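Local coordinates for putative cell adhesion protein (Bacteroides uniformis, PDB 4K4K) that is a putative component of the fimbrium tip, the fimbriae being filamentous cell-surface appendages that mediate adhesion and biofilm formation, at residues D116-A121 with F137-V142; V87-Y92 with Y176-G181; T110-I115 with K202-V207. One frame throughout, in Å; residues are numbered along the deposited sequence.

Contact 1. Residues D116-A121 with F137-V142; sequences DLMGAA and FTHKLV
Asp-116 and His-139 carry the polar end of this contact. The imidazole ND1 donates to Asp-116 OD1 at 2.6 Å, meeting its syn lone pair from within the ring plane, and carboxylate and ring are turned only 1° apart, so the pair lies flat. With CG anti to the backbone N (chi1 -172°), the Asp-116 carboxylate is carried toward His-139. OD1 also accepts from a water, which donates to Leu-117 O as well and takes the N-H of Leu-141; the oxygen is thus gripped twice, and the acidic group probably favours a charged imidazole.

The backbone bonds are those of an antiparallel beta hairpin, strand 118-126 pairing with strand 132-150. Gly-119 and Thr-138 form the hydrogen-bonded pair: Gly-119 N reaches Thr-138 O at 3.0 Å and Thr-138 N returns to Gly-119 O. Beyond the paired stretch Lys-140 N still gives a nearly straight bond to Leu-117 O (2.9 Å). Met-118 with His-139 and Ala-120 with Phe-137 are non-hydrogen-bonded pairs, their side chains on one face.

On that face the aromatic contacts are made. The selenium of Met-118 (selenomethionine) sits over the His-139 ring, offset toward the rim, with SE 3.6 Å from CE1; the two side chains run side by side, and Trp-269 stacks on the imidazole too. Ala-120 CB stands over the centre of the Phe-137 ring in a CH-pi contact, 4.0 Å from the centroid, while Met-118 CB touches CD1 of the same ring obliquely.

Across the sheet the bend of Lys-140 at chi2 (-68°) turns CD back, and the chain passes over Gly-119, CE 3.7 Å from Gly-119 N. Lys-140 NZ is held by Gly-182 O. Leu-117 CD2 packs on Lys-140 CB, and Leu-117 CB meets Leu-141 CD1.

Contact 2. Residues V87-Y92 with Y176-G181; sequences VAYYPY and YNVVTG
Tyr-89 and Val-178 make the tight part of this contact. Val-178 CG1 comes down on one face of the phenol ring, offset toward the rim on the CG side, where CG1 to Tyr-89 CG is 3.5 Å; its distance to the ring centroid, 3.8 Å, makes this a CH-pi contact. The two side chains cross obliquely, and Val-178 CB adds a touch on Tyr-89 CD1 at 3.6 Å. Tyr-89 CG stands between its backbone N and carbonyl carbon (chi1 73°), which sets it beside Val-178 CG1. The far end of the ring is fixed elsewhere, by hydrogen bonds of its OH with Asn-53 and Arg-93.

Toward Val-87 the fit is looser. There CG2 meets only backbone, 3.8 Å from Val-178 O, and CG1 lies no nearer to Val-179 O. No direct hydrogen bond joins the segments; a water does it instead, donating to Ala-88 O and Val-178 O and accepting from Tyr-176 OH at 2.7 Å. Tyr-176 turns only a ring edge toward Tyr-89 CB. Past Val-179 the chain swings to the solvent at Thr-180.

Asn-177 shapes the turn that follows strand 164-177 and packs against strand 84-90. Its OD1 accepts from Val-179 N in the carbonyl plane (3.0 Å), an Asx turn, and the bond from Thr-180 N, above that plane, extends it into an Asx motif.

Contact 3. Residues T110-I115 with K202-V207; sequences TPQKDI and KAEGIV
Gln-112 OE1 accepts a hydrogen bond from Lys-143 NZ and lies against the strand backbone at Gly-205, 3.4 Å from the carbonyl carbon, with Glu-204 CG and Ile-206 CG1 (3.5 Å) also close about it. Lys-143 forms a salt bridge with Glu-204 OE1 as well. The amide nitrogen NE2 is held by Gln-109 O, so both ends of the amide are fixed. The bend at chi2 (-88°) turns CD, and with it the amide, onto Gly-205 and Ile-206. Gln-112 and Glu-204 overlap in opposite senses, Gln-112 CG near the carboxylate and OE1 near Glu-204 CG; Glu-204 OE2 is hydrogen-bonded to His-197 ND1.

Ile-206 CD1 touches the backbone oxygen Gln-112 O at 3.4 Å, the same atom that accepts from Ile-115 N. The apolar pair is Ile-115 CD1 with Ile-206 CB, 3.9 Å apart.

An alanine at Gln-112 would probably leave Lys-143 with one acceptor fewer and Gln-109 O without its amide donor, and open a gap over Gly-205. No hydrogen bond passes directly between segments 110-115 and 202-207; packing, the bond from Gln-109 NE2 to Ile-206 O and the shared Lys-143 ammonium, whose charge would offset that of Glu-204, hold loop to strand.

Overall arrangement
The three contacts run through the middle of the chain, with contact 1 close to its centre. Contact 2 lies about 8 Å from contact 1 and contact 3 about 14 Å from it, centre to centre, while contacts 2 and 3 are about 20 Å apart. Contact 1 joins the others through backbone: Met-118 N to Tyr-90 O (2.8 Å) on one flank, and Val-207 N to Val-142 O (2.8 Å) on the other, both probable hydrogen bonds. Contacts 2 and 3 meet only by packing, Tyr-90 and Pro-91 against the Lys-113 to Asp-114 turn. Strand 132-150 pairs with both 118-126 and 202-207, and so ties contacts 1 and 3 together in this fimbrillin-like, all-beta protein.

Contact 1. Residues D116-A121 with F137-V142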
loop_
_atom_site.group_PDB
_atom_site.type_symbol
_atom_site.label_atom_id
_atom_site.label_comp_id
_atom_site.label_asym_id
_atom_site.label_seq_id
_atom_site.Cartn_x
_atom_site.Cartn_y
_atom_site.Cartn_z
ATOM N N ASP A 116 -0.908 -0.937 -3.883
ATOM C CA ASP A 116 -0.316 -0.802 -2.565
ATOM C C ASP A 116 1.024 -0.032 -2.662
ATOM O O ASP A 116 2.097 -0.621 -2.586
ATOM C CB ASP A 116 -0.133 -2.190 -1.932
ATOM C CG ASP A 116 0.287 -2.145 -0.488
ATOM O OD1 ASP A 116 0.383 -1.013 0.080
ATOM O OD2 ASP A 116 0.602 -3.215 0.063
ATOM N N LEU A 117 0.939 1.294 -2.786
ATOM C CA LEU A 117 2.133 2.144 -2.903
ATOM C C LEU A 117 2.910 2.133 -1.584
ATOM O O LEU A 117 2.343 2.378 -0.505
ATOM C CB LEU A 117 1.692 3.578 -3.258
ATOM C CG LEU A 117 2.802 4.652 -3.214
ATOM C CD1 LEU A 117 3.876 4.406 -4.300
ATOM C CD2 LEU A 117 2.194 6.081 -3.245
HETATM N N MSE A 118 4.201 1.841 -1.669
HETATM C CA MSE A 118 5.087 1.853 -0.506
HETATM C C MSE A 118 6.345 2.627 -0.851
HETATM O O MSE A 118 6.794 2.593 -2.005
HETATM C CB MSE A 118 5.475 0.421 -0.048
HETATM C CG MSE A 118 4.260 -0.484 0.236
HETATM SE SE MSE A 118 4.847 -2.123 1.087
HETATM C CE MSE A 118 5.873 -2.906 -0.248
ATOM N N GLY A 119 6.912 3.281 0.151
ATOM C CA GLY A 119 8.174 4.004 0.003
ATOM C C GLY A 119 9.162 3.535 1.056
ATOM O O GLY A 119 8.781 3.271 2.198
ATOM N N ALA A 120 10.441 3.386 0.662
ATOM C CA ALA A 120 11.497 2.995 1.608
ATOM C C ALA A 120 12.095 4.256 2.212
ATOM O O ALA A 120 12.385 5.183 1.468
ATOM C CB ALA A 120 12.593 2.192 0.895
ATOM N N ALA A 121 12.344 4.283 3.521
ATOM C CA ALA A 121 13.015 5.425 4.154
ATOM C C ALA A 121 14.381 5.613 3.519
ATOM O O ALA A 121 15.047 4.628 3.162
ATOM C CB ALA A 121 13.175 5.200 5.664
ATOM N N PHE A 137 10.371 -0.587 3.971
ATOM C CA PHE A 137 9.222 -0.008 3.276
ATOM C C PHE A 137 8.063 0.269 4.207
ATOM O O PHE A 137 7.779 -0.528 5.111
ATOM C CB PHE A 137 8.748 -0.950 2.164
ATOM C CG PHE A 137 9.639 -0.959 0.934
ATOM C CD1 PHE A 137 9.426 -0.060 -0.098
ATOM C CD2 PHE A 137 10.695 -1.862 0.823
ATOM C CE1 PHE A 137 10.243 -0.075 -1.241
ATOM C CE2 PHE A 137 11.536 -1.858 -0.302
ATOM C CZ PHE A 137 11.302 -0.964 -1.330
ATOM N N THR A 138 7.373 1.392 3.980
ATOM C CA THR A 138 6.129 1.730 4.704
ATOM C C THR A 138 5.044 1.998 3.681
ATOM O O THR A 138 5.324 2.510 2.585
ATOM C CB THR A 138 6.291 2.939 5.650
ATOM O OG1 THR A 138 6.707 4.048 4.873
ATOM C CG2 THR A 138 7.298 2.701 6.795
ATOM N N HIS A 139 3.806 1.615 4.002
ATOM C CA HIS A 139 2.684 1.852 3.093
ATOM C C HIS A 139 2.311 3.332 3.112
ATOM O O HIS A 139 2.216 3.931 4.193
ATOM C CB HIS A 139 1.476 1.023 3.540
ATOM C CG HIS A 139 1.713 -0.458 3.576
ATOM N ND1 HIS A 139 1.459 -1.258 2.476
ATOM C CD2 HIS A 139 2.109 -1.242 4.607
ATOM C CE1 HIS A 139 1.720 -2.501 2.865
ATOM N NE2 HIS A 139 2.114 -2.539 4.139
ATOM N N LYS A 140 2.087 3.918 1.932
ATOM C CA LYS A 140 1.732 5.353 1.825
ATOM C C LYS A 140 0.206 5.577 1.847
ATOM O O LYS A 140 -0.246 6.719 2.037
ATOM C CB LYS A 140 2.327 5.959 0.546
ATOM C CG LYS A 140 3.867 5.911 0.535
ATOM C CD LYS A 140 4.485 6.833 1.597
ATOM C CE LYS A 140 5.973 6.549 1.725
ATOM N NZ LYS A 140 6.610 7.465 2.704
ATOM N N LEU A 141 -0.585 4.477 1.692
ATOM C CA LEU A 141 -2.040 4.560 1.661
ATOM C C LEU A 141 -2.637 3.904 2.913
ATOM O O LEU A 141 -1.950 3.788 3.924
ATOM C CB LEU A 141 -2.613 4.002 0.349
ATOM C CG LEU A 141 -1.903 4.556 -0.947
ATOM C CD1 LEU A 141 -2.492 3.892 -2.204
ATOM C CD2 LEU A 141 -1.977 6.080 -1.037
ATOM N N VAL A 142 -3.925 3.561 2.870
ATOM C CA VAL A 142 -4.652 3.066 4.048
ATOM C C VAL A 142 -5.330 1.741 3.716
ATOM O O VAL A 142 -5.960 1.621 2.670
ATOM C CB VAL A 142 -5.684 4.143 4.475
ATOM C CG1 VAL A 142 -6.613 3.635 5.593
ATOM C CG2 VAL A 142 -4.997 5.450 4.875
HETATM O O HOH W 1 -0.047 1.743 0.523
#

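Contact 2. Residues V87-Y92 with Y176-G181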
loop_
_atom_site.group_PDB
_atom_site.type_symbol
_atom_site.label_atom_id
_atom_site.label_comp_id
_atom_site.label_asym_id
_atom_site.label_seq_id
_atom_site.Cartn_x
_atom_site.Cartn_y
_atom_site.Cartn_z
ATOM N N VAL A 87 17.086 5.581 -2.100
ATOM C CA VAL A 87 15.643 5.583 -1.863
ATOM C C VAL A 87 15.030 4.544 -2.795
ATOM O O VAL A 87 15.633 4.203 -3.815
ATOM C CB VAL A 87 14.959 6.977 -2.030
ATOM C CG1 VAL A 87 15.484 7.980 -1.013
ATOM C CG2 VAL A 87 15.110 7.511 -3.464
ATOM N N ALA A 88 13.820 4.071 -2.466
ATOM C CA ALA A 88 13.119 3.090 -3.301
ATOM C C ALA A 88 11.637 3.209 -3.114
ATOM O O ALA A 88 11.167 3.778 -2.125
ATOM C CB ALA A 88 13.578 1.658 -2.969
ATOM N N TYR A 89 10.887 2.623 -4.050
ATOM C CA TYR A 89 9.436 2.596 -3.944
ATOM C C TYR A 89 8.921 1.297 -4.549
ATOM O O TYR A 89 9.610 0.631 -5.325
ATOM C CB TYR A 89 8.767 3.835 -4.629
ATOM C CG TYR A 89 8.821 3.730 -6.140
ATOM C CD1 TYR A 89 9.997 4.011 -6.835
ATOM C CD2 TYR A 89 7.731 3.238 -6.870
ATOM C CE1 TYR A 89 10.077 3.836 -8.219
ATOM C CE2 TYR A 89 7.809 3.041 -8.250
ATOM C CZ TYR A 89 8.994 3.307 -8.915
ATOM O OH TYR A 89 9.060 3.115 -10.278
ATOM N N TYR A 90 7.694 0.957 -4.190
ATOM C CA TYR A 90 6.982 -0.217 -4.691
ATOM C C TYR A 90 5.547 0.229 -4.992
ATOM O O TYR A 90 5.004 0.988 -4.198
ATOM C CB TYR A 90 7.001 -1.335 -3.599
ATOM C CG TYR A 90 6.054 -2.475 -3.900
ATOM C CD1 TYR A 90 6.453 -3.546 -4.700
ATOM C CD2 TYR A 90 4.715 -2.425 -3.494
ATOM C CE1 TYR A 90 5.549 -4.552 -5.076
ATOM C CE2 TYR A 90 3.819 -3.456 -3.815
ATOM C CZ TYR A 90 4.245 -4.516 -4.605
ATOM O OH TYR A 90 3.373 -5.512 -4.967
ATOM N N PRO A 91 4.876 -0.279 -6.037
ATOM C CA PRO A 91 5.392 -1.189 -7.076
ATOM C C PRO A 91 6.061 -0.428 -8.196
ATOM O O PRO A 91 5.598 0.650 -8.613
ATOM C CB PRO A 91 4.126 -1.921 -7.546
ATOM C CG PRO A 91 3.050 -0.848 -7.428
ATOM C CD PRO A 91 3.446 0.033 -6.246
ATOM N N TYR A 92 7.173 -0.973 -8.674
ATOM C CA TYR A 92 7.924 -0.379 -9.775
ATOM C C TYR A 92 7.023 -0.053 -10.969
ATOM O O TYR A 92 6.136 -0.846 -11.318
ATOM C CB TYR A 92 9.003 -1.378 -10.231
ATOM C CG TYR A 92 9.709 -0.981 -11.504
ATOM C CD1 TYR A 92 10.746 -0.049 -11.490
ATOM C CD2 TYR A 92 9.322 -1.514 -12.738
ATOM C CE1 TYR A 92 11.417 0.306 -12.661
ATOM C CE2 TYR A 92 9.967 -1.148 -13.914
ATOM C CZ TYR A 92 11.023 -0.251 -13.871
ATOM O OH TYR A 92 11.671 0.090 -15.033
ATOM N N TYR A 176 2.753 11.021 -5.412
ATOM C CA TYR A 176 3.838 10.743 -4.476
ATOM C C TYR A 176 5.131 10.901 -5.208
ATOM O O TYR A 176 5.328 10.277 -6.251
ATOM C CB TYR A 176 3.681 9.309 -3.928
ATOM C CG TYR A 176 4.842 8.826 -3.103
ATOM C CD1 TYR A 176 5.074 9.334 -1.824
ATOM C CD2 TYR A 176 5.684 7.818 -3.574
ATOM C CE1 TYR A 176 6.158 8.896 -1.057
ATOM C CE2 TYR A 176 6.770 7.374 -2.822
ATOM C CZ TYR A 176 7.006 7.918 -1.564
ATOM O OH TYR A 176 8.064 7.473 -0.820
ATOM N N ASN A 177 6.027 11.734 -4.670
ATOM C CA ASN A 177 7.346 11.877 -5.283
ATOM C C ASN A 177 8.242 10.769 -4.690
ATOM O O ASN A 177 8.507 10.756 -3.483
ATOM C CB ASN A 177 7.915 13.280 -5.080
ATOM C CG ASN A 177 9.210 13.455 -5.835
ATOM O OD1 ASN A 177 10.179 12.721 -5.638
ATOM N ND2 ASN A 177 9.219 14.363 -6.804
ATOM N N VAL A 178 8.680 9.825 -5.530
ATOM C CA VAL A 178 9.421 8.638 -5.059
ATOM C C VAL A 178 10.839 8.973 -4.539
ATOM O O VAL A 178 11.418 8.185 -3.783
ATOM C CB VAL A 178 9.462 7.510 -6.132
ATOM C CG1 VAL A 178 8.038 7.141 -6.611
ATOM C CG2 VAL A 178 10.363 7.888 -7.322
ATOM N N VAL A 179 11.398 10.121 -4.953
ATOM C CA VAL A 179 12.723 10.540 -4.512
ATOM C C VAL A 179 12.585 11.330 -3.209
ATOM O O VAL A 179 13.370 11.094 -2.285
ATOM C CB VAL A 179 13.453 11.341 -5.628
ATOM C CG1 VAL A 179 14.725 12.023 -5.105
ATOM C CG2 VAL A 179 13.787 10.426 -6.802
ATOM N N THR A 180 11.607 12.265 -3.136
ATOM C CA THR A 180 11.345 13.090 -1.930
ATOM C C THR A 180 10.888 12.252 -0.749
ATOM O O THR A 180 11.235 12.558 0.395
ATOM C CB THR A 180 10.206 14.114 -2.211
ATOM O OG1 THR A 180 10.510 14.829 -3.380
ATOM C CG2 THR A 180 9.988 15.097 -1.068
ATOM N N GLY A 181 10.036 11.278 -1.019
ATOM C CA GLY A 181 9.470 10.455 0.035
ATOM C C GLY A 181 8.401 11.246 0.770
ATOM O O GLY A 181 7.808 12.185 0.221
HETATM O O HOH W 2 10.131 6.418 -2.223
#

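Contact 3. Residues T110-I115 with K202-V207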
loop_
_atom_site.group_PDB
_atom_site.type_symbol
_atom_site.label_atom_id
_atom_site.label_comp_id
_atom_site.label_asym_id
_atom_site.label_seq_id
_atom_site.Cartn_x
_atom_site.Cartn_y
_atom_site.Cartn_z
ATOM N N THR A 110 -8.737 -4.482 -7.343
ATOM C CA THR A 110 -8.173 -5.813 -7.539
ATOM C C THR A 110 -7.182 -5.834 -8.723
ATOM O O THR A 110 -7.550 -5.410 -9.819
ATOM C CB THR A 110 -9.333 -6.821 -7.725
ATOM O OG1 THR A 110 -10.201 -6.734 -6.580
ATOM C CG2 THR A 110 -8.851 -8.254 -7.862
ATOM N N PRO A 111 -5.956 -6.389 -8.554
ATOM C CA PRO A 111 -5.366 -6.921 -7.308
ATOM C C PRO A 111 -4.879 -5.801 -6.382
ATOM O O PRO A 111 -4.374 -4.779 -6.862
ATOM C CB PRO A 111 -4.193 -7.769 -7.811
ATOM C CG PRO A 111 -3.793 -7.174 -9.118
ATOM C CD PRO A 111 -4.998 -6.460 -9.684
ATOM N N GLN A 112 -5.048 -5.987 -5.073
ATOM C CA GLN A 112 -4.632 -5.022 -4.054
ATOM C C GLN A 112 -3.146 -4.668 -4.152
ATOM O O GLN A 112 -2.797 -3.496 -3.972
ATOM C CB GLN A 112 -4.917 -5.563 -2.647
ATOM C CG GLN A 112 -6.406 -5.760 -2.324
ATOM C CD GLN A 112 -7.019 -4.504 -1.750
ATOM O OE1 GLN A 112 -6.986 -4.263 -0.541
ATOM N NE2 GLN A 112 -7.535 -3.644 -2.610
ATOM N N LYS A 113 -2.267 -5.662 -4.433
ATOM C CA LYS A 113 -0.809 -5.429 -4.496
ATOM C C LYS A 113 -0.413 -4.401 -5.575
ATOM O O LYS A 113 0.609 -3.744 -5.414
ATOM C CB LYS A 113 -0.031 -6.749 -4.703
ATOM C CG LYS A 113 -0.158 -7.392 -6.087
ATOM C CD LYS A 113 0.833 -8.538 -6.263
ATOM C CE LYS A 113 0.868 -9.075 -7.673
ATOM N NZ LYS A 113 1.634 -8.189 -8.592
ATOM N N ASP A 114 -1.223 -4.237 -6.647
ATOM C CA ASP A 114 -0.897 -3.309 -7.740
ATOM C C ASP A 114 -1.175 -1.852 -7.380
ATOM O O ASP A 114 -0.699 -0.967 -8.097
ATOM C CB ASP A 114 -1.662 -3.694 -9.018
ATOM C CG ASP A 114 -1.087 -4.959 -9.667
ATOM O OD1 ASP A 114 -0.076 -5.488 -9.152
ATOM O OD2 ASP A 114 -1.641 -5.405 -10.692
ATOM N N ILE A 115 -1.941 -1.593 -6.292
ATOM C CA ILE A 115 -2.202 -0.211 -5.865
ATOM C C ILE A 115 -1.587 0.053 -4.469
ATOM O O ILE A 115 -1.746 1.141 -3.936
ATOM C CB ILE A 115 -3.715 0.155 -5.914
ATOM C CG1 ILE A 115 -4.561 -0.772 -4.971
ATOM C CG2 ILE A 115 -4.221 0.154 -7.360
ATOM C CD1 ILE A 115 -6.026 -0.279 -4.692
ATOM N N LYS A 202 -15.268 -11.812 4.441
ATOM C CA LYS A 202 -14.159 -10.884 4.615
ATOM C C LYS A 202 -14.135 -9.926 3.444
ATOM O O LYS A 202 -14.387 -10.341 2.312
ATOM C CB LYS A 202 -12.820 -11.636 4.735
ATOM C CG LYS A 202 -12.654 -12.363 6.067
ATOM C CD LYS A 202 -11.548 -13.405 5.999
ATOM C CE LYS A 202 -11.556 -14.317 7.205
ATOM N NZ LYS A 202 -10.470 -15.332 7.144
ATOM N N ALA A 203 -13.881 -8.649 3.709
ATOM C CA ALA A 203 -13.755 -7.630 2.667
ATOM C C ALA A 203 -12.513 -6.814 2.931
ATOM O O ALA A 203 -12.127 -6.622 4.089
ATOM C CB ALA A 203 -14.984 -6.737 2.622
ATOM N N GLU A 204 -11.865 -6.351 1.868
ATOM C CA GLU A 204 -10.668 -5.549 2.031
ATOM C C GLU A 204 -10.602 -4.481 0.973
ATOM O O GLU A 204 -11.199 -4.613 -0.104
ATOM C CB GLU A 204 -9.391 -6.417 2.010
ATOM C CG GLU A 204 -9.095 -7.043 0.653
ATOM C CD GLU A 204 -7.927 -8.009 0.612
ATOM O OE1 GLU A 204 -7.065 -7.958 1.522
ATOM O OE2 GLU A 204 -7.854 -8.795 -0.360
ATOM N N GLY A 205 -9.890 -3.423 1.301
ATOM C CA GLY A 205 -9.678 -2.330 0.369
ATOM C C GLY A 205 -8.459 -1.512 0.715
ATOM O O GLY A 205 -7.968 -1.580 1.834
ATOM N N ILE A 206 -7.967 -0.748 -0.253
ATOM C CA ILE A 206 -6.880 0.204 -0.079
ATOM C C ILE A 206 -7.453 1.544 -0.491
ATOM O O ILE A 206 -7.969 1.686 -1.605
ATOM C CB ILE A 206 -5.592 -0.172 -0.854
ATOM C CG1 ILE A 206 -4.983 -1.458 -0.249
ATOM C CG2 ILE A 206 -4.559 1.008 -0.816
ATOM C CD1 ILE A 206 -3.797 -2.071 -1.022
ATOM N N VAL A 207 -7.448 2.497 0.431
ATOM C CA VAL A 207 -8.053 3.806 0.173
ATOM C C VAL A 207 -7.035 4.908 0.454
ATOM O O VAL A 207 -5.988 4.659 1.061
ATOM C CB VAL A 207 -9.360 4.005 0.999
ATOM C CG1 VAL A 207 -10.420 2.951 0.622
ATOM C CG2 VAL A 207 -9.074 4.019 2.508
#